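Beta-d-glucoside glucohydrolase (Hypocrea jecorina, PDB 3ZZ1) probably hydrolyses terminal, non-reducing beta-D-glucosyl residues with release of beta-D-glucose, as a secreted family 3 glycoside hydrolase of cellulose degradation. Local coordinates at residues 73-78 against 321-326; 362-367 against 387-392; 401-406 against 517-522. One frame throughout, in Å; residues are numbered along the deposited sequence.

Overall arrangement
Contacts 1 and 2 touch, while contact 3 stands apart. The centres of contacts 1 and 2 lie 15 Å apart, and Ala74 connects them: its CB packs 3.6 Å from Val387 CG2 and equally near Tyr389 CD1. The centre of contact 3 is 21 Å from that of contact 1 and 26 Å from that of contact 2, with nearest atoms about 6 Å and about 11 Å away. Contacts 2 and 3 both belong to the family 3 C-terminal domain, whereas contact 1 starts from a loop of the N-terminal domain. No substrate is bound, and the N-acetylglucosamine on Asn310 neighbours Ser312 and Arg313, none of these residues lying in the segments described.

Contact 1: 73-78 against 321-326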
loop_
_atom_site.group_PDB
_atom_site.type_symbol
_atom_site.label_atom_id
_atom_site.label_comp_id
_atom_site.label_asym_id
_atom_site.label_seq_id
_atom_site.Cartn_x
_atom_site.Cartn_y
_atom_site.Cartn_z
ATOM N N THR A 73 -7.490 11.781 11.961
ATOM C CA THR A 73 -6.219 12.023 11.307
ATOM C C THR A 73 -6.269 11.514 9.867
ATOM O O THR A 73 -6.845 10.463 9.589
ATOM C CB THR A 73 -5.062 11.336 12.082
ATOM O OG1 THR A 73 -4.991 11.868 13.414
ATOM C CG2 THR A 73 -3.717 11.527 11.387
ATOM N N ALA A 74 -5.684 12.290 8.960
ATOM C CA ALA A 74 -5.409 11.843 7.606
ATOM C C ALA A 74 -3.991 11.277 7.570
ATOM O O ALA A 74 -3.012 12.025 7.483
ATOM C CB ALA A 74 -5.550 12.994 6.627
ATOM N N PHE A 75 -3.881 9.954 7.661
ATOM C CA PHE A 75 -2.574 9.313 7.622
ATOM C C PHE A 75 -2.023 9.329 6.203
ATOM O O PHE A 75 -2.765 9.547 5.241
ATOM C CB PHE A 75 -2.643 7.888 8.183
ATOM C CG PHE A 75 -2.947 7.835 9.660
ATOM C CD1 PHE A 75 -4.266 7.808 10.113
ATOM C CD2 PHE A 75 -1.914 7.820 10.594
ATOM C CE1 PHE A 75 -4.555 7.760 11.471
ATOM C CE2 PHE A 75 -2.188 7.770 11.960
ATOM C CZ PHE A 75 -3.513 7.744 12.402
ATOM N N THR A 76 -0.713 9.138 6.078
ATOM C CA THR A 76 -0.090 9.043 4.767
ATOM C C THR A 76 -0.659 7.822 4.056
ATOM O O THR A 76 -1.018 6.843 4.716
ATOM C CB THR A 76 1.442 8.892 4.868
ATOM O OG1 THR A 76 1.764 7.665 5.538
ATOM C CG2 THR A 76 2.059 10.069 5.625
ATOM N N PRO A 77 -0.766 7.882 2.714
ATOM C CA PRO A 77 -1.054 6.685 1.928
ATOM C C PRO A 77 -0.060 5.564 2.224
ATOM O O PRO A 77 1.074 5.829 2.643
ATOM C CB PRO A 77 -0.859 7.171 0.497
ATOM C CG PRO A 77 -1.283 8.594 0.547
ATOM C CD PRO A 77 -0.837 9.104 1.886
ATOM N N GLY A 78 -0.488 4.329 1.999
ATOM C CA GLY A 78 0.375 3.162 2.168
ATOM C C GLY A 78 1.703 3.244 1.428
ATOM O O GLY A 78 2.720 2.752 1.923
ATOM N N THR A 321 2.254 12.519 14.946
ATOM C CA THR A 321 3.670 12.150 15.029
ATOM C C THR A 321 4.001 11.053 14.021
ATOM O O THR A 321 5.088 11.042 13.451
ATOM C CB THR A 321 4.066 11.661 16.436
ATOM O OG1 THR A 321 3.259 10.533 16.795
ATOM C CG2 THR A 321 3.904 12.776 17.476
ATOM N N ASN A 322 3.058 10.138 13.801
ATOM C CA ASN A 322 3.244 9.084 12.818
ATOM C C ASN A 322 3.232 9.643 11.403
ATOM O O ASN A 322 4.073 9.273 10.585
ATOM C CB ASN A 322 2.184 7.986 12.958
ATOM C CG ASN A 322 2.330 6.894 11.901
ATOM O OD1 ASN A 322 1.631 6.903 10.889
ATOM N ND2 ASN A 322 3.249 5.957 12.129
ATOM N N VAL A 323 2.274 10.534 11.126
ATOM C CA VAL A 323 2.144 11.141 9.801
ATOM C C VAL A 323 3.390 11.975 9.493
ATOM O O VAL A 323 3.980 11.845 8.418
ATOM C CB VAL A 323 0.856 11.996 9.673
ATOM C CG1 VAL A 323 0.701 12.525 8.251
ATOM C CG2 VAL A 323 -0.364 11.175 10.054
ATOM N N ARG A 324 3.789 12.805 10.458
ATOM C CA ARG A 324 5.030 13.577 10.393
ATOM C C ARG A 324 6.223 12.676 10.099
ATOM O O ARG A 324 6.975 12.931 9.161
ATOM C CB ARG A 324 5.250 14.346 11.707
ATOM C CG ARG A 324 6.575 15.126 11.818
ATOM C CD ARG A 324 6.562 16.369 10.941
ATOM N NE ARG A 324 7.739 17.218 11.125
ATOM C CZ ARG A 324 7.846 18.185 12.037
ATOM N NH1 ARG A 324 6.848 18.440 12.878
ATOM N NH2 ARG A 324 8.957 18.908 12.105
ATOM N N ALA A 325 6.378 11.617 10.894
ATOM C CA ALA A 325 7.511 10.698 10.753
ATOM C C ALA A 325 7.554 10.021 9.383
ATOM O O ALA A 325 8.611 9.962 8.754
ATOM C CB ALA A 325 7.507 9.653 11.872
ATOM N N ILE A 326 6.410 9.523 8.919
ATOM C CA ILE A 326 6.369 8.798 7.648
ATOM C C ILE A 326 6.479 9.734 6.446
ATOM O O ILE A 326 7.206 9.441 5.493
ATOM C CB ILE A 326 5.131 7.882 7.544
ATOM C CG1 ILE A 326 5.272 6.699 8.512
ATOM C CG2 ILE A 326 4.959 7.385 6.116
ATOM C CD1 ILE A 326 4.076 5.766 8.547
HETATM O O HOH W 1 1.091 7.852 8.234
#
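The Phe75 ring meets the helix segment 321-326 at its rim. Asn322 OD1 sits near the ring plane, 3.7 Å from Phe75 CD2, with the amide and ring planes 58° apart, and a water also lies in plane at the ring edge. Over the centre of one face stands Thr73 CG2, 3.8 Å above the plane. Thr73 chi1 of -61° sets CG2 anti to the backbone N and OG1 beside that N; OG1 is bound by Glu100. Val323 CG2 approaches the ring obliquely and touches both of these neighbours, 3.6 Å from Thr73 CG2 and 3.7 Å from Phe75 CD2. The other branch of Val323 passes alongside Thr76, with CG1 3.8 Å from Thr76 CG2. One turn further on, Ile326 CG2 packs against the hydroxyl side of Thr76, 3.3 Å from OG1.

No hydrogen bond runs directly between 73-78 and 321-326; a water does that work. It accepts from Thr76 N at 3.1 Å and donates to Asn322 OD1 at 2.9 Å, satisfying a backbone N-H and an amide oxygen in a buried place. Asn322 ND2 is taken by Glu92 and by Leu89 O, partners that fix which end of the amide faces the water. Around the pair, Phe75 also packs on Phe96 and Ile97 of helix 87-103, and Ile326 on helix 78-83.

The contact therefore joins a loop of the N-terminal domain to helix 320-329, which leads into strand 332-336, chiefly through methyl contacts of Val323 and Ile326 with Thr73, Phe75 and Thr76. Its one polar crossing depends on a buried water held from both segments, with Asn322 probably oriented by Glu92 and Leu89 O.

Contact 2: 362-367 against 387-392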
loop_
_atom_site.group_PDB
_atom_site.type_symbol
_atom_site.label_atom_id
_atom_site.label_comp_id
_atom_site.label_asym_id
_atom_site.label_seq_id
_atom_site.Cartn_x
_atom_site.Cartn_y
_atom_site.Cartn_z
ATOM N N ALA A 362 -6.281 20.546 -0.147
ATOM C CA ALA A 362 -5.984 20.645 1.282
ATOM C C ALA A 362 -7.184 21.110 2.115
ATOM O O ALA A 362 -7.303 20.744 3.288
ATOM C CB ALA A 362 -4.799 21.574 1.499
ATOM N N ARG A 363 -8.069 21.893 1.495
ATOM C CA ARG A 363 -9.185 22.558 2.188
ATOM C C ARG A 363 -10.456 21.720 2.424
ATOM O O ARG A 363 -11.368 22.171 3.133
ATOM C CB ARG A 363 -9.553 23.869 1.473
ATOM C CG ARG A 363 -8.548 24.998 1.686
ATOM C CD ARG A 363 -9.057 26.344 1.163
ATOM N NE ARG A 363 -9.091 26.410 -0.299
ATOM C CZ ARG A 363 -8.321 27.199 -1.048
ATOM N NH1 ARG A 363 -7.441 28.020 -0.491
ATOM N NH2 ARG A 363 -8.439 27.166 -2.374
ATOM N N ASN A 364 -10.517 20.512 1.859
ATOM C CA ASN A 364 -11.762 19.716 1.854
ATOM C C ASN A 364 -12.898 20.468 1.140
ATOM O O ASN A 364 -14.010 20.604 1.666
ATOM C CB ASN A 364 -12.197 19.305 3.276
ATOM C CG ASN A 364 -11.072 18.663 4.083
ATOM O OD1 ASN A 364 -10.215 17.963 3.541
ATOM N ND2 ASN A 364 -11.080 18.899 5.394
ATOM N N SER A 365 -12.591 20.967 -0.056
ATOM C CA SER A 365 -13.498 21.831 -0.810
ATOM C C SER A 365 -14.639 21.053 -1.466
ATOM O O SER A 365 -14.464 19.889 -1.823
ATOM C CB SER A 365 -12.705 22.603 -1.868
ATOM O OG SER A 365 -13.554 23.252 -2.801
ATOM N N PRO A 366 -15.817 21.694 -1.614
ATOM C CA PRO A 366 -16.927 21.139 -2.405
ATOM C C PRO A 366 -16.529 20.811 -3.851
ATOM O O PRO A 366 -17.202 20.017 -4.512
ATOM C CB PRO A 366 -17.957 22.268 -2.397
ATOM C CG PRO A 366 -17.699 22.997 -1.124
ATOM C CD PRO A 366 -16.211 22.927 -0.904
ATOM N N SER A 367 -15.444 21.416 -4.335
ATOM C CA SER A 367 -14.930 21.103 -5.667
ATOM C C SER A 367 -13.995 19.895 -5.652
ATOM O O SER A 367 -13.508 19.468 -6.701
ATOM C CB SER A 367 -14.231 22.318 -6.280
ATOM O OG SER A 367 -13.010 22.598 -5.623
ATOM N N VAL A 387 -9.456 10.798 2.550
ATOM C CA VAL A 387 -10.203 11.293 3.719
ATOM C C VAL A 387 -10.114 12.822 3.840
ATOM O O VAL A 387 -9.351 13.466 3.120
ATOM C CB VAL A 387 -9.711 10.663 5.061
ATOM C CG1 VAL A 387 -9.905 9.146 5.086
ATOM C CG2 VAL A 387 -8.259 11.030 5.334
ATOM N N ASN A 388 -10.895 13.385 4.763
ATOM C CA ASN A 388 -10.825 14.802 5.103
ATOM C C ASN A 388 -9.564 15.136 5.899
ATOM O O ASN A 388 -9.148 14.365 6.771
ATOM C CB ASN A 388 -12.034 15.203 5.953
ATOM C CG ASN A 388 -13.344 15.140 5.193
ATOM O OD1 ASN A 388 -14.312 14.543 5.667
ATOM N ND2 ASN A 388 -13.394 15.772 4.024
ATOM N N TYR A 389 -8.969 16.289 5.595
ATOM C CA TYR A 389 -7.853 16.816 6.368
ATOM C C TYR A 389 -8.355 17.593 7.579
ATOM O O TYR A 389 -9.189 18.486 7.440
ATOM C CB TYR A 389 -6.983 17.739 5.510
ATOM C CG TYR A 389 -6.217 17.033 4.419
ATOM C CD1 TYR A 389 -5.254 16.065 4.726
ATOM C CD2 TYR A 389 -6.438 17.345 3.081
ATOM C CE1 TYR A 389 -4.549 15.410 3.722
ATOM C CE2 TYR A 389 -5.732 16.707 2.074
ATOM C CZ TYR A 389 -4.792 15.740 2.398
ATOM O OH TYR A 389 -4.096 15.114 1.394
ATOM N N PRO A 390 -7.853 17.258 8.776
ATOM C CA PRO A 390 -8.194 18.071 9.944
ATOM C C PRO A 390 -7.433 19.401 9.902
ATOM O O PRO A 390 -7.866 20.393 10.486
ATOM C CB PRO A 390 -7.727 17.208 11.116
ATOM C CG PRO A 390 -6.634 16.357 10.553
ATOM C CD PRO A 390 -7.021 16.091 9.127
ATOM N N TYR A 391 -6.300 19.384 9.210
ATOM C CA TYR A 391 -5.484 20.562 8.923
ATOM C C TYR A 391 -4.549 20.143 7.793
ATOM O O TYR A 391 -4.521 18.964 7.414
ATOM C CB TYR A 391 -4.683 21.000 10.160
ATOM C CG TYR A 391 -3.666 19.979 10.622
ATOM C CD1 TYR A 391 -4.026 18.960 11.504
ATOM C CD2 TYR A 391 -2.345 20.027 10.170
ATOM C CE1 TYR A 391 -3.098 18.012 11.927
ATOM C CE2 TYR A 391 -1.413 19.091 10.578
ATOM C CZ TYR A 391 -1.796 18.085 11.459
ATOM O OH TYR A 391 -0.875 17.148 11.867
ATOM N N PHE A 392 -3.789 21.092 7.257
ATOM C CA PHE A 392 -2.803 20.790 6.231
ATOM C C PHE A 392 -1.681 21.815 6.276
ATOM O O PHE A 392 -1.925 23.016 6.144
ATOM C CB PHE A 392 -3.443 20.764 4.838
ATOM C CG PHE A 392 -2.597 20.079 3.787
ATOM C CD1 PHE A 392 -1.462 20.705 3.259
ATOM C CD2 PHE A 392 -2.942 18.815 3.316
ATOM C CE1 PHE A 392 -0.680 20.078 2.298
ATOM C CE2 PHE A 392 -2.167 18.173 2.344
ATOM C CZ PHE A 392 -1.035 18.808 1.830
#
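Asn364 couples its side-chain amide to the backbone of Tyr389 by two hydrogen bonds. Asn364 OD1 accepts from Tyr389 N at 2.9 Å in a nearly straight bond (168° at the hydrogen), and Asn364 ND2 donates to Tyr389 O at 2.8 Å. That carbonyl lies close to the amide plane, so one flat group serves the N-H and C=O of a single residue. Lys371 NZ adds a second donor to Asn364 OD1. Apolar packing continues beside the polar pair: Ala362 CB stands 3.5 Å above one face of the Phe392 ring, offset toward the rim, in a CH-pi contact 3.9 Å from the ring centroid. Phe392 CD2 in turn lies over the centre of a face of Tyr389. An alanine in place of Asn364 would probably leave Tyr389 N and O without these mates and Lys371 without its amide acceptor, with this end of the contact held less firmly. Both segments belong to the connection between strand 348-352 and helix 395-404; a side-chain amide here does the pairing that backbone groups do in a sheet. Lys371 would probably polarise that amide, favouring ND2 as a donor to Tyr389 O, while OD1 is shared between two donors.

Contact 3: 401-406 against 517-522; sequences TRASSQ and VLWGDV
Where helix 510-518 ends in a Schellman motif, Trp519 and Asp521 reach out to Arg402 on helix 395-404. Gly520 closes the motif with a positive phi of 72°, and its N bonds back to Val517 O at 3.0 Å. This turn carries the chain from the indole of Trp519 to the carboxylate of Asp521, so that both meet the same arginine.

Arg402 passes over one face of the indole, the two side chains running in opposite directions. Its CG sits over the centre of that face, 3.8 Å from the centroid of the five-membered ring, and the chain bends at chi2 (62°), which turns CD away from a straight course. The guanidinium is stacked flat on Trp519, with centres 4.7 Å apart and planes at 26°; the stack is offset, since Trp519 CB is the atom over the guanidinium centre. Beyond it, arginine and aspartate meet tip to tip. Arg402 NH1 binds Asp521 OD2 at 2.8 Å and Arg402 NH2 binds Asp521 OD1 at 2.9 Å, an end-on, two-nitrogen salt bridge with both oxygens near the guanidinium plane. OD1 uses its syn lone pair, whereas OD2 is met on its syn side from out of the carboxylate plane. The stack and the bridge together would be expected to fix the rotation of the guanidinium.

Ala403 CB packs 4.0 Å from Trp519 CZ2, and the end of the Gln406 side chain lies at the indole edge beside NE1. Ser405 OG donates to Arg402 O at 2.7 Å; Ile399 of helix 395-404 also touches Trp519.

Helix 395-404 connects the neighbouring parallel strands 348-352 and 409-413, a beta-alpha-beta crossover, and helix 510-518 follows strand 497-502 of the same sheet: the contact is helix-end packing within the alpha/beta C-terminal domain of family 3 glycoside hydrolases.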
loop_
_atom_site.group_PDB
_atom_site.type_symbol
_atom_site.label_atom_id
_atom_site.label_comp_id
_atom_site.label_asym_id
_atom_site.label_seq_id
_atom_site.Cartn_x
_atom_site.Cartn_y
_atom_site.Cartn_z
ATOM N N THR A 401 8.282 30.117 7.219
ATOM C CA THR A 401 8.570 30.200 8.658
ATOM C C THR A 401 10.030 29.866 8.983
ATOM O O THR A 401 10.673 30.586 9.754
ATOM C CB THR A 401 7.627 29.297 9.481
ATOM O OG1 THR A 401 6.283 29.766 9.336
ATOM C CG2 THR A 401 7.997 29.303 10.969
ATOM N N ARG A 402 10.549 28.788 8.400
ATOM C CA ARG A 402 11.915 28.346 8.696
ATOM C C ARG A 402 12.956 29.311 8.137
ATOM O O ARG A 402 13.950 29.610 8.796
ATOM C CB ARG A 402 12.163 26.916 8.190
ATOM C CG ARG A 402 13.572 26.360 8.467
ATOM C CD ARG A 402 13.885 26.262 9.964
ATOM N NE ARG A 402 15.223 25.727 10.233
ATOM C CZ ARG A 402 15.479 24.457 10.546
ATOM N NH1 ARG A 402 14.493 23.570 10.630
ATOM N NH2 ARG A 402 16.726 24.070 10.779
ATOM N N ALA A 403 12.716 29.795 6.924
ATOM C CA ALA A 403 13.638 30.708 6.260
ATOM C C ALA A 403 13.646 32.101 6.902
ATOM O O ALA A 403 14.711 32.694 7.075
ATOM C CB ALA A 403 13.326 30.795 4.775
ATOM N N SER A 404 12.465 32.609 7.257
ATOM C CA SER A 404 12.340 33.910 7.926
ATOM C C SER A 404 13.043 33.925 9.281
ATOM O O SER A 404 13.556 34.966 9.710
ATOM C CB SER A 404 10.867 34.298 8.112
ATOM O OG SER A 404 10.188 34.383 6.870
ATOM N N SER A 405 13.069 32.768 9.945
ATOM C CA SER A 405 13.700 32.627 11.258
ATOM C C SER A 405 15.226 32.741 11.209
ATOM O O SER A 405 15.865 32.898 12.247
ATOM C CB SER A 405 13.294 31.300 11.912
ATOM O OG SER A 405 14.060 30.226 11.397
ATOM N N GLN A 406 15.804 32.650 10.011
ATOM C CA GLN A 406 17.257 32.780 9.839
ATOM C C GLN A 406 17.658 33.998 8.994
ATOM O O GLN A 406 18.835 34.166 8.646
ATOM C CB GLN A 406 17.860 31.489 9.268
ATOM C CG GLN A 406 17.365 31.119 7.873
ATOM C CD GLN A 406 17.992 29.844 7.323
ATOM O OE1 GLN A 406 18.565 29.039 8.065
ATOM N NE2 GLN A 406 17.876 29.651 6.008
ATOM N N VAL A 517 13.739 17.734 6.082
ATOM C CA VAL A 517 14.705 17.217 5.119
ATOM C C VAL A 517 15.491 18.335 4.426
ATOM O O VAL A 517 16.720 18.283 4.378
ATOM C CB VAL A 517 14.025 16.260 4.099
ATOM C CG1 VAL A 517 14.907 16.017 2.889
ATOM C CG2 VAL A 517 13.676 14.939 4.771
ATOM N N LEU A 518 14.784 19.344 3.910
ATOM C CA LEU A 518 15.411 20.447 3.165
ATOM C C LEU A 518 16.494 21.176 3.960
ATOM O O LEU A 518 17.539 21.511 3.410
ATOM C CB LEU A 518 14.371 21.456 2.660
ATOM C CG LEU A 518 13.446 21.124 1.478
ATOM C CD1 LEU A 518 12.578 22.334 1.164
ATOM C CD2 LEU A 518 14.200 20.678 0.227
ATOM N N TRP A 519 16.234 21.419 5.244
ATOM C CA TRP A 519 17.198 22.095 6.116
ATOM C C TRP A 519 18.136 21.133 6.851
ATOM O O TRP A 519 19.022 21.560 7.593
ATOM C CB TRP A 519 16.494 23.058 7.080
ATOM C CG TRP A 519 16.434 24.471 6.541
ATOM C CD1 TRP A 519 17.341 25.477 6.764
ATOM C CD2 TRP A 519 15.434 25.022 5.674
ATOM N NE1 TRP A 519 16.959 26.622 6.095
ATOM C CE2 TRP A 519 15.792 26.371 5.421
ATOM C CE3 TRP A 519 14.268 24.512 5.088
ATOM C CZ2 TRP A 519 15.026 27.212 4.607
ATOM C CZ3 TRP A 519 13.503 25.353 4.282
ATOM C CH2 TRP A 519 13.890 26.688 4.050
ATOM N N GLY A 520 17.937 19.836 6.631
ATOM C CA GLY A 520 18.818 18.810 7.177
ATOM C C GLY A 520 18.721 18.558 8.669
ATOM O O GLY A 520 19.681 18.092 9.274
ATOM N N ASP A 521 17.570 18.866 9.262
ATOM C CA ASP A 521 17.276 18.465 10.639
ATOM C C ASP A 521 17.327 16.939 10.725
ATOM O O ASP A 521 17.800 16.379 11.709
ATOM C CB ASP A 521 15.899 18.971 11.078
ATOM C CG ASP A 521 15.860 20.480 11.291
ATOM O OD1 ASP A 521 16.886 21.159 11.080
ATOM O OD2 ASP A 521 14.790 20.991 11.674
ATOM N N VAL A 522 16.829 16.277 9.685
ATOM C CA VAL A 522 17.079 14.853 9.479
ATOM C C VAL A 522 17.629 14.655 8.065
ATOM O O VAL A 522 17.359 15.457 7.164
ATOM C CB VAL A 522 15.806 13.983 9.683
ATOM C CG1 VAL A 522 15.147 14.283 11.027
ATOM C CG2 VAL A 522 14.817 14.184 8.540
#